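B-agarase (Saccharophagus degradans, PDB 4BQ2) hydrolyses agarose chains as a family 50 exo-beta-agarase, probably releasing short sugars from chain ends, and carries a carbohydrate-binding-module-like beta domain bound to calcium. Local coordinates at residues Asp7-Gln12 against Glu35-Leu40; Glu27-Ile32 against Gly107-Tyr112; Phe74-Val79 against Val182-Ile187. All blocks are in the same frame, centred on the assembly; numbering follows the deposited sequence.

Contact 1: Asp7-Gln12 against Glu35-Leu40; sequences DFENDQ and EPSKGL. With CA (calcium ion), chain K.
A calcium site of the CBM-like beta domain joins Glu9 to Ser37 and Lys38, pinning the loop after strand 3-6 against strand 36-44. Four of the seven metal bonds come from here: the backbone oxygens Asp7 O and Lys38 O, each 2.3 Å from the calcium, the carboxylate oxygen Glu9 OE2 and the hydroxyl Ser37 OG. Asp185 supplies two more oxygens, and a water completes the shell. Glu9 OE2 and Ser37 OG, 3.0 Å apart, are brought together by the ion and not by a hydrogen bond. Glu9 does double duty, because OE2 also accepts Lys38 N through its syn lone pair at 3.1 Å, in a bent bond (136°). The Glu9 chain folds at chi2 (-56°), which brings the carboxylate back over the strand, and a water donates to its other oxygen, OE1. An Asx turn, in which Asp7 OD1 accepts Glu9 N, sets the loop at the ion, and a type I turn from Phe8 to Asp11 follows. Beyond the metal, the strongly bent Lys38 chain carries CE past the Asp11 carboxylate, with CE 3.4 Å from Asp11 OD2; the Lys38 ammonium is too distant for a salt bridge. On the buried flank, Leu40 CB sits over the centre of one face of the Phe8 ring, 3.8 Å from Phe8 CZ.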
loop_
_atom_site.group_PDB
_atom_site.type_symbol
_atom_site.label_atom_id
_atom_site.label_comp_id
_atom_site.label_asym_id
_atom_site.label_seq_id
_atom_site.Cartn_x
_atom_site.Cartn_y
_atom_site.Cartn_z
ATOM N N ASP A 7 -3.497 -35.647 -5.796
ATOM C CA ASP A 7 -2.426 -35.854 -6.796
ATOM C C ASP A 7 -2.960 -35.983 -8.211
ATOM O O ASP A 7 -2.181 -36.123 -9.155
ATOM C CB ASP A 7 -1.500 -37.029 -6.442
ATOM C CG ASP A 7 -2.202 -38.387 -6.450
ATOM O OD1 ASP A 7 -3.300 -38.568 -7.016
ATOM O OD2 ASP A 7 -1.632 -39.297 -5.846
ATOM N N PHE A 8 -4.289 -35.950 -8.344
ATOM C CA PHE A 8 -5.001 -35.995 -9.654
ATOM C C PHE A 8 -4.756 -37.243 -10.515
ATOM O O PHE A 8 -5.088 -37.245 -11.710
ATOM C CB PHE A 8 -4.807 -34.682 -10.435
ATOM C CG PHE A 8 -5.131 -33.470 -9.611
ATOM C CD1 PHE A 8 -6.462 -33.129 -9.365
ATOM C CD2 PHE A 8 -4.122 -32.729 -8.988
ATOM C CE1 PHE A 8 -6.785 -32.039 -8.554
ATOM C CE2 PHE A 8 -4.444 -31.630 -8.180
ATOM C CZ PHE A 8 -5.774 -31.294 -7.971
ATOM N N GLU A 9 -4.214 -38.299 -9.901
ATOM C CA GLU A 9 -3.819 -39.504 -10.654
ATOM C C GLU A 9 -4.986 -40.404 -11.083
ATOM O O GLU A 9 -4.878 -41.151 -12.040
ATOM C CB GLU A 9 -2.769 -40.314 -9.882
ATOM C CG GLU A 9 -1.453 -39.566 -9.721
ATOM C CD GLU A 9 -0.894 -39.143 -11.066
ATOM O OE1 GLU A 9 -0.792 -40.017 -11.945
ATOM O OE2 GLU A 9 -0.616 -37.938 -11.274
ATOM N N ASN A 10 -6.090 -40.360 -10.356
ATOM C CA ASN A 10 -7.293 -41.082 -10.797
ATOM C C ASN A 10 -7.991 -40.399 -12.004
ATOM O O ASN A 10 -9.084 -40.798 -12.393
ATOM C CB ASN A 10 -8.256 -41.280 -9.610
ATOM C CG ASN A 10 -8.872 -39.971 -9.129
ATOM O OD1 ASN A 10 -8.555 -38.888 -9.645
ATOM N ND2 ASN A 10 -9.766 -40.063 -8.146
ATOM N N ASP A 11 -7.368 -39.356 -12.568
ATOM C CA ASP A 11 -7.853 -38.690 -13.809
ATOM C C ASP A 11 -9.218 -37.968 -13.642
ATOM O O ASP A 11 -9.908 -37.641 -14.627
ATOM C CB ASP A 11 -7.913 -39.710 -14.979
ATOM C CG ASP A 11 -7.361 -39.155 -16.303
ATOM O OD1 ASP A 11 -7.308 -37.918 -16.485
ATOM O OD2 ASP A 11 -6.966 -39.971 -17.176
ATOM N N GLN A 12 -9.619 -37.704 -12.399
ATOM C CA GLN A 12 -10.904 -37.041 -12.204
ATOM C C GLN A 12 -10.751 -35.637 -11.631
ATOM O O GLN A 12 -9.893 -35.385 -10.769
ATOM C CB GLN A 12 -11.807 -37.881 -11.309
ATOM C CG GLN A 12 -12.109 -39.263 -11.872
ATOM C CD GLN A 12 -13.012 -40.066 -10.958
ATOM O OE1 GLN A 12 -13.896 -39.511 -10.296
ATOM N NE2 GLN A 12 -12.790 -41.386 -10.907
ATOM N N GLU A 35 9.558 -35.379 -13.963
ATOM C CA GLU A 35 8.703 -36.446 -14.476
ATOM C C GLU A 35 7.274 -35.982 -14.807
ATOM O O GLU A 35 6.630 -35.327 -13.977
ATOM C CB GLU A 35 8.592 -37.568 -13.443
ATOM C CG GLU A 35 9.916 -38.090 -12.900
ATOM C CD GLU A 35 9.698 -39.187 -11.883
ATOM O OE1 GLU A 35 8.604 -39.763 -11.855
ATOM O OE2 GLU A 35 10.604 -39.468 -11.099
ATOM N N PRO A 36 6.760 -36.386 -15.980
ATOM C CA PRO A 36 5.363 -36.113 -16.330
ATOM C C PRO A 36 4.413 -36.696 -15.275
ATOM O O PRO A 36 4.677 -37.753 -14.690
ATOM C CB PRO A 36 5.174 -36.846 -17.651
ATOM C CG PRO A 36 6.524 -36.912 -18.253
ATOM C CD PRO A 36 7.526 -36.919 -17.121
ATOM N N SER A 37 3.324 -36.002 -15.024
ATOM C CA SER A 37 2.377 -36.439 -14.017
ATOM C C SER A 37 1.042 -35.874 -14.446
ATOM O O SER A 37 1.015 -34.970 -15.247
ATOM C CB SER A 37 2.775 -35.886 -12.660
ATOM O OG SER A 37 1.995 -36.468 -11.621
ATOM N N LYS A 38 -0.064 -36.413 -13.947
ATOM C CA LYS A 38 -1.357 -35.776 -14.179
ATOM C C LYS A 38 -1.549 -34.594 -13.223
ATOM O O LYS A 38 -1.374 -34.753 -12.025
ATOM C CB LYS A 38 -2.492 -36.784 -13.987
ATOM C CG LYS A 38 -2.404 -38.025 -14.844
ATOM C CD LYS A 38 -3.089 -37.890 -16.178
ATOM C CE LYS A 38 -3.737 -39.217 -16.571
ATOM N NZ LYS A 38 -3.055 -40.391 -15.971
ATOM N N GLY A 39 -1.918 -33.428 -13.754
ATOM C CA GLY A 39 -2.166 -32.247 -12.927
ATOM C C GLY A 39 -3.509 -31.584 -13.265
ATOM O O GLY A 39 -4.145 -31.914 -14.264
ATOM N N LEU A 40 -3.944 -30.692 -12.388
ATOM C CA LEU A 40 -5.150 -29.909 -12.642
ATOM C C LEU A 40 -4.786 -28.653 -13.406
ATOM O O LEU A 40 -4.094 -27.748 -12.870
ATOM C CB LEU A 40 -5.819 -29.536 -11.335
ATOM C CG LEU A 40 -7.115 -28.725 -11.494
ATOM C CD1 LEU A 40 -8.273 -29.621 -11.891
ATOM C CD2 LEU A 40 -7.382 -28.064 -10.158
HETATM CA CA CA K . -0.203 -35.804 -10.323
HETATM O O HOH W 1 0.838 -39.546 -14.058
HETATM O O HOH W 2 1.060 -36.757 -8.963
#

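Contact 2: Glu27-Ile32 against Gly107-Tyr112; sequences ETYTGI and GKMQSY
Met109 brings its thioether obliquely against the CE2 side of Tyr29 in a Met-aromatic contact that links the end of strand 22-30 to the loop leading into strand 110-115 of the CBM-like beta domain. Met109 SD lies 4.2 Å from the centroid of the Tyr29 ring and 63° off its normal. The two side chains cross at about a right angle, with Met109 CE also resting near CE2. CG of Met109, anti to the backbone N (chi1 171°), sends the chain toward the tyrosine, and the bends at chi2 and chi3 then set SD and CE beside the ring. The middle of the methionine chain is covered by Ile32, whose CG2 branch presses on Met109 CG at 3.3 Å, tighter than ordinary van der Waals packing. The other branch of Ile32 runs on alongside strand 110-115, with Ile32 CD1 3.6 Å from Ser111 OG. No direct hydrogen bond spans the two segments; a water instead bridges their backbones, donating to Thr30 O at 2.8 Å and accepting from Met109 N at 2.9 Å. In the next shell, Tyr29 OH is hydrogen-bonded to OD2 of Asp185, a calcium ligand, which fixes the outer end of the ring. Asp75 and Val77 of strand 70-79 lie against Met109. Ser111 is positioned in turn through its OG, which is hydrogen-bonded to Asp75 OD1 and to Arg188 NH2, the guanidinium being the donor in the second.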
loop_
_atom_site.group_PDB
_atom_site.type_symbol
_atom_site.label_atom_id
_atom_site.label_comp_id
_atom_site.label_asym_id
_atom_site.label_seq_id
_atom_site.Cartn_x
_atom_site.Cartn_y
_atom_site.Cartn_z
ATOM N N GLU A 27 -4.637 -32.824 -17.094
ATOM C CA GLU A 27 -3.688 -32.983 -18.200
ATOM C C GLU A 27 -2.361 -33.512 -17.661
ATOM O O GLU A 27 -2.064 -33.382 -16.469
ATOM C CB GLU A 27 -3.395 -31.657 -18.916
ATOM C CG GLU A 27 -4.579 -30.726 -19.179
ATOM C CD GLU A 27 -5.472 -31.177 -20.322
ATOM O OE1 GLU A 27 -5.109 -32.171 -21.008
ATOM O OE2 GLU A 27 -6.538 -30.529 -20.530
ATOM N N THR A 28 -1.569 -34.085 -18.563
ATOM C CA THR A 28 -0.187 -34.463 -18.263
ATOM C C THR A 28 0.736 -33.261 -18.492
ATOM O O THR A 28 0.631 -32.565 -19.518
ATOM C CB THR A 28 0.247 -35.697 -19.093
ATOM O OG1 THR A 28 -0.583 -36.798 -18.735
ATOM C CG2 THR A 28 1.698 -36.090 -18.799
ATOM N N TYR A 29 1.611 -33.008 -17.520
ATOM C CA TYR A 29 2.544 -31.861 -17.541
ATOM C C TYR A 29 3.844 -32.414 -16.923
ATOM O O TYR A 29 3.799 -33.478 -16.282
ATOM C CB TYR A 29 1.989 -30.709 -16.667
ATOM C CG TYR A 29 2.204 -31.039 -15.207
ATOM C CD1 TYR A 29 1.392 -31.973 -14.557
ATOM C CD2 TYR A 29 3.265 -30.501 -14.507
ATOM C CE1 TYR A 29 1.612 -32.315 -13.233
ATOM C CE2 TYR A 29 3.510 -30.865 -13.188
ATOM C CZ TYR A 29 2.684 -31.780 -12.564
ATOM O OH TYR A 29 2.943 -32.149 -11.265
ATOM N N THR A 30 4.971 -31.710 -17.088
ATOM C CA THR A 30 6.244 -32.039 -16.408
ATOM C C THR A 30 6.362 -31.528 -14.966
ATOM O O THR A 30 6.413 -30.309 -14.717
ATOM C CB THR A 30 7.449 -31.515 -17.213
ATOM O OG1 THR A 30 7.403 -32.074 -18.533
ATOM C CG2 THR A 30 8.770 -31.869 -16.515
ATOM N N GLY A 31 6.416 -32.454 -14.004
ATOM C CA GLY A 31 6.474 -32.086 -12.592
ATOM C C GLY A 31 7.812 -31.532 -12.107
ATOM O O GLY A 31 8.779 -31.451 -12.872
ATOM N N ILE A 32 7.850 -31.181 -10.826
ATOM C CA ILE A 32 9.012 -30.561 -10.184
ATOM C C ILE A 32 10.243 -31.454 -10.246
ATOM O O ILE A 32 11.375 -30.956 -10.304
ATOM C CB ILE A 32 8.755 -30.161 -8.692
ATOM C CG1 ILE A 32 8.333 -31.367 -7.817
ATOM C CG2 ILE A 32 7.745 -29.038 -8.582
ATOM C CD1 ILE A 32 8.833 -31.310 -6.388
ATOM N N GLY A 107 7.228 -21.626 -16.913
ATOM C CA GLY A 107 8.515 -22.317 -16.988
ATOM C C GLY A 107 8.482 -23.607 -16.217
ATOM O O GLY A 107 7.603 -24.419 -16.441
ATOM N N LYS A 108 9.429 -23.814 -15.305
ATOM C CA LYS A 108 9.481 -25.084 -14.602
ATOM C C LYS A 108 8.564 -25.072 -13.395
ATOM O O LYS A 108 8.466 -24.082 -12.692
ATOM C CB LYS A 108 10.912 -25.449 -14.200
ATOM C CG LYS A 108 11.701 -26.175 -15.286
ATOM C CD LYS A 108 11.963 -25.287 -16.495
ATOM C CE LYS A 108 13.125 -25.813 -17.333
ATOM N NZ LYS A 108 14.336 -26.007 -16.475
ATOM N N MET A 109 7.879 -26.178 -13.170
ATOM C CA MET A 109 7.014 -26.274 -12.005
ATOM C C MET A 109 7.853 -26.140 -10.744
ATOM O O MET A 109 8.987 -26.603 -10.722
ATOM C CB MET A 109 6.316 -27.615 -12.024
ATOM C CG MET A 109 5.564 -27.874 -10.736
ATOM S SD MET A 109 4.077 -28.754 -11.115
ATOM C CE MET A 109 3.183 -27.489 -11.964
ATOM N N GLN A 110 7.302 -25.515 -9.701
ATOM C CA GLN A 110 7.947 -25.452 -8.390
ATOM C C GLN A 110 6.963 -25.844 -7.287
ATOM O O GLN A 110 5.741 -25.868 -7.528
ATOM C CB GLN A 110 8.497 -24.046 -8.130
ATOM C CG GLN A 110 9.449 -23.560 -9.219
ATOM C CD GLN A 110 10.096 -22.234 -8.889
ATOM O OE1 GLN A 110 10.917 -22.141 -7.973
ATOM N NE2 GLN A 110 9.719 -21.185 -9.627
ATOM N N SER A 111 7.474 -26.134 -6.089
ATOM C CA SER A 111 6.613 -26.434 -4.936
ATOM C C SER A 111 6.489 -25.203 -4.082
ATOM O O SER A 111 7.498 -24.482 -3.855
ATOM C CB SER A 111 7.209 -27.544 -4.033
ATOM O OG SER A 111 6.969 -28.836 -4.548
ATOM N N TYR A 112 5.271 -24.980 -3.580
ATOM C CA TYR A 112 4.949 -23.790 -2.817
ATOM C C TYR A 112 4.354 -24.190 -1.476
ATOM O O TYR A 112 3.524 -25.097 -1.419
ATOM C CB TYR A 112 3.936 -22.930 -3.609
ATOM C CG TYR A 112 4.531 -22.303 -4.842
ATOM C CD1 TYR A 112 4.558 -22.986 -6.067
ATOM C CD2 TYR A 112 5.080 -21.028 -4.778
ATOM C CE1 TYR A 112 5.115 -22.430 -7.197
ATOM C CE2 TYR A 112 5.631 -20.449 -5.883
ATOM C CZ TYR A 112 5.676 -21.155 -7.098
ATOM O OH TYR A 112 6.227 -20.515 -8.203
HETATM O O HOH W 3 8.524 -28.537 -14.784
#

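Contact 3: Phe74-Val79 against Val182-Ile187; sequences FDIVSV and VIIDNI. With CA (calcium ion), chain K.
Strands 74-79 and 182-187 run antiparallel, 167° between their directions, with axes approaching to 4.6 Å. Asp75 with Asp185 and Val77 with Ile183 are the hydrogen-bonded pairs, with four bonds in all. Asp75 N lies 2.8 Å from Asp185 O. Val77 N lies 3.0 Å from Ile183 O. Ile76 with Ile184 and Ser78 with Val182 alternate with them as non-hydrogen-bonded pairs. On the face carrying Ile76 and Ile184, these two side chains lie side by side, with Ile76 CG2 4.1 Å from Ile184 CG1; Phe86 and Leu171 pack there. The opposite face bears Val77 beside Ile183, then Asp75 and Asp185. This ladder belongs to the largely antiparallel framework of the CBM-like beta domain; on its other edge, strand 180-191 carries a G1 beta bulge at Asn186 and Ile187, opposite strand 3-6. At the bulge, Asn186 ND2 gives Asp75 OD2 a nearly straight bond (2.8 Å, 175°), lying in its own amide plane but meeting the carboxylate from above, the two planes 80° apart. Asp75 OD1 pairs separately with Arg188 and Ser111. Asp185 chelates calcium through both oxygens, OD1 at 2.6 Å and OD2 at 2.5 Å, while Asn186 OD1 accepts from the calcium-bound water.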
loop_
_atom_site.group_PDB
_atom_site.type_symbol
_atom_site.label_atom_id
_atom_site.label_comp_id
_atom_site.label_asym_id
_atom_site.label_seq_id
_atom_site.Cartn_x
_atom_site.Cartn_y
_atom_site.Cartn_z
ATOM N N PHE A 74 1.685 -27.018 -2.468
ATOM C CA PHE A 74 1.117 -27.149 -3.822
ATOM C C PHE A 74 2.264 -27.087 -4.812
ATOM O O PHE A 74 3.188 -26.274 -4.617
ATOM C CB PHE A 74 0.206 -25.953 -4.184
ATOM C CG PHE A 74 -0.849 -25.621 -3.175
ATOM C CD1 PHE A 74 -0.542 -24.917 -2.022
ATOM C CD2 PHE A 74 -2.181 -25.906 -3.450
ATOM C CE1 PHE A 74 -1.532 -24.581 -1.099
ATOM C CE2 PHE A 74 -3.187 -25.594 -2.530
ATOM C CZ PHE A 74 -2.861 -24.919 -1.370
ATOM N N ASP A 75 2.225 -27.928 -5.853
ATOM C CA ASP A 75 3.134 -27.771 -7.000
ATOM C C ASP A 75 2.354 -26.959 -8.028
ATOM O O ASP A 75 1.213 -27.289 -8.336
ATOM C CB ASP A 75 3.549 -29.125 -7.612
ATOM C CG ASP A 75 4.369 -30.002 -6.659
ATOM O OD1 ASP A 75 4.737 -29.554 -5.548
ATOM O OD2 ASP A 75 4.570 -31.191 -7.017
ATOM N N ILE A 76 2.917 -25.856 -8.499
ATOM C CA ILE A 76 2.179 -24.948 -9.398
ATOM C C ILE A 76 3.108 -24.403 -10.464
ATOM O O ILE A 76 4.314 -24.177 -10.198
ATOM C CB ILE A 76 1.543 -23.744 -8.622
ATOM C CG1 ILE A 76 1.018 -24.173 -7.240
ATOM C CG2 ILE A 76 0.435 -23.054 -9.439
ATOM C CD1 ILE A 76 0.465 -23.014 -6.401
ATOM N N VAL A 77 2.571 -24.170 -11.660
ATOM C CA VAL A 77 3.324 -23.444 -12.693
ATOM C C VAL A 77 2.319 -22.703 -13.556
ATOM O O VAL A 77 1.181 -23.149 -13.661
ATOM C CB VAL A 77 4.136 -24.401 -13.582
ATOM C CG1 VAL A 77 3.220 -25.226 -14.486
ATOM C CG2 VAL A 77 5.148 -23.632 -14.420
ATOM N N SER A 78 2.721 -21.577 -14.160
ATOM C CA SER A 78 1.837 -20.845 -15.096
ATOM C C SER A 78 2.155 -21.323 -16.510
ATOM O O SER A 78 3.249 -21.781 -16.763
ATOM C CB SER A 78 2.047 -19.320 -15.016
ATOM O OG SER A 78 1.622 -18.838 -13.768
ATOM N N VAL A 79 1.183 -21.259 -17.409
ATOM C CA VAL A 79 1.417 -21.680 -18.785
ATOM C C VAL A 79 1.051 -20.484 -19.627
ATOM O O VAL A 79 0.170 -19.716 -19.241
ATOM C CB VAL A 79 0.551 -22.906 -19.142
ATOM C CG1 VAL A 79 0.779 -23.334 -20.582
ATOM C CG2 VAL A 79 0.868 -24.065 -18.196
ATOM N N VAL A 182 -2.845 -22.000 -14.988
ATOM C CA VAL A 182 -1.847 -22.693 -14.205
ATOM C C VAL A 182 -2.078 -24.200 -14.288
ATOM O O VAL A 182 -3.168 -24.646 -14.677
ATOM C CB VAL A 182 -1.878 -22.262 -12.719
ATOM C CG1 VAL A 182 -1.540 -20.772 -12.588
ATOM C CG2 VAL A 182 -3.230 -22.610 -12.072
ATOM N N ILE A 183 -1.039 -24.965 -13.917
ATOM C CA ILE A 183 -1.199 -26.384 -13.619
ATOM C C ILE A 183 -0.869 -26.523 -12.148
ATOM O O ILE A 183 0.142 -25.994 -11.686
ATOM C CB ILE A 183 -0.227 -27.301 -14.404
ATOM C CG1 ILE A 183 -0.212 -26.972 -15.888
ATOM C CG2 ILE A 183 -0.578 -28.774 -14.204
ATOM C CD1 ILE A 183 -1.561 -27.087 -16.551
ATOM N N ILE A 184 -1.716 -27.237 -11.424
ATOM C CA ILE A 184 -1.572 -27.477 -9.993
ATOM C C ILE A 184 -1.464 -28.995 -9.799
ATOM O O ILE A 184 -2.194 -29.758 -10.435
ATOM C CB ILE A 184 -2.790 -26.943 -9.220
ATOM C CG1 ILE A 184 -2.918 -25.394 -9.369
ATOM C CG2 ILE A 184 -2.728 -27.350 -7.745
ATOM C CD1 ILE A 184 -4.263 -24.847 -8.912
ATOM N N ASP A 185 -0.571 -29.434 -8.922
ATOM C CA ASP A 185 -0.454 -30.873 -8.630
ATOM C C ASP A 185 0.014 -31.066 -7.205
ATOM O O ASP A 185 0.593 -30.139 -6.599
ATOM C CB ASP A 185 0.467 -31.529 -9.663
ATOM C CG ASP A 185 0.348 -33.056 -9.675
ATOM O OD1 ASP A 185 -0.510 -33.605 -8.948
ATOM O OD2 ASP A 185 1.151 -33.709 -10.373
ATOM N N ASN A 186 -0.293 -32.242 -6.632
ATOM C CA ASN A 186 0.281 -32.696 -5.363
ATOM C C ASN A 186 -0.062 -31.807 -4.181
ATOM O O ASN A 186 0.810 -31.403 -3.428
ATOM C CB ASN A 186 1.802 -32.885 -5.487
ATOM C CG ASN A 186 2.163 -33.931 -6.539
ATOM O OD1 ASN A 186 1.542 -34.993 -6.597
ATOM N ND2 ASN A 186 3.147 -33.630 -7.380
ATOM N N ILE A 187 -1.334 -31.449 -4.072
ATOM C CA ILE A 187 -1.774 -30.711 -2.929
ATOM C C ILE A 187 -1.642 -31.624 -1.722
ATOM O O ILE A 187 -2.255 -32.697 -1.671
ATOM C CB ILE A 187 -3.213 -30.215 -3.092
ATOM C CG1 ILE A 187 -3.359 -29.515 -4.458
ATOM C CG2 ILE A 187 -3.530 -29.333 -1.915
ATOM C CD1 ILE A 187 -4.669 -28.788 -4.719
HETATM CA CA CA K . -0.203 -35.804 -10.323
HETATM O O HOH W 2 1.060 -36.757 -8.963
#

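In the fold
From the N terminus, the loop 7-12 opens contact 1, which closes on 35-40 after the chain has passed through strand 22-30. Contact 2 starts within that interval, at 27-32, and reaches forward to 107-112, so contacts 1 and 2 cross. Contact 3 starts at 74-79, before contact 2 has closed, and ends at 182-187; contacts 2 and 3 therefore cross as well, whereas contacts 1 and 3 follow in series. Strand 180-191 pairs with both 36-44 and 70-79, the latter also flanked by 110-115. Asp185 unites all three contacts: it shares the calcium with contact 1 and takes the Tyr29 hydroxyl of contact 2.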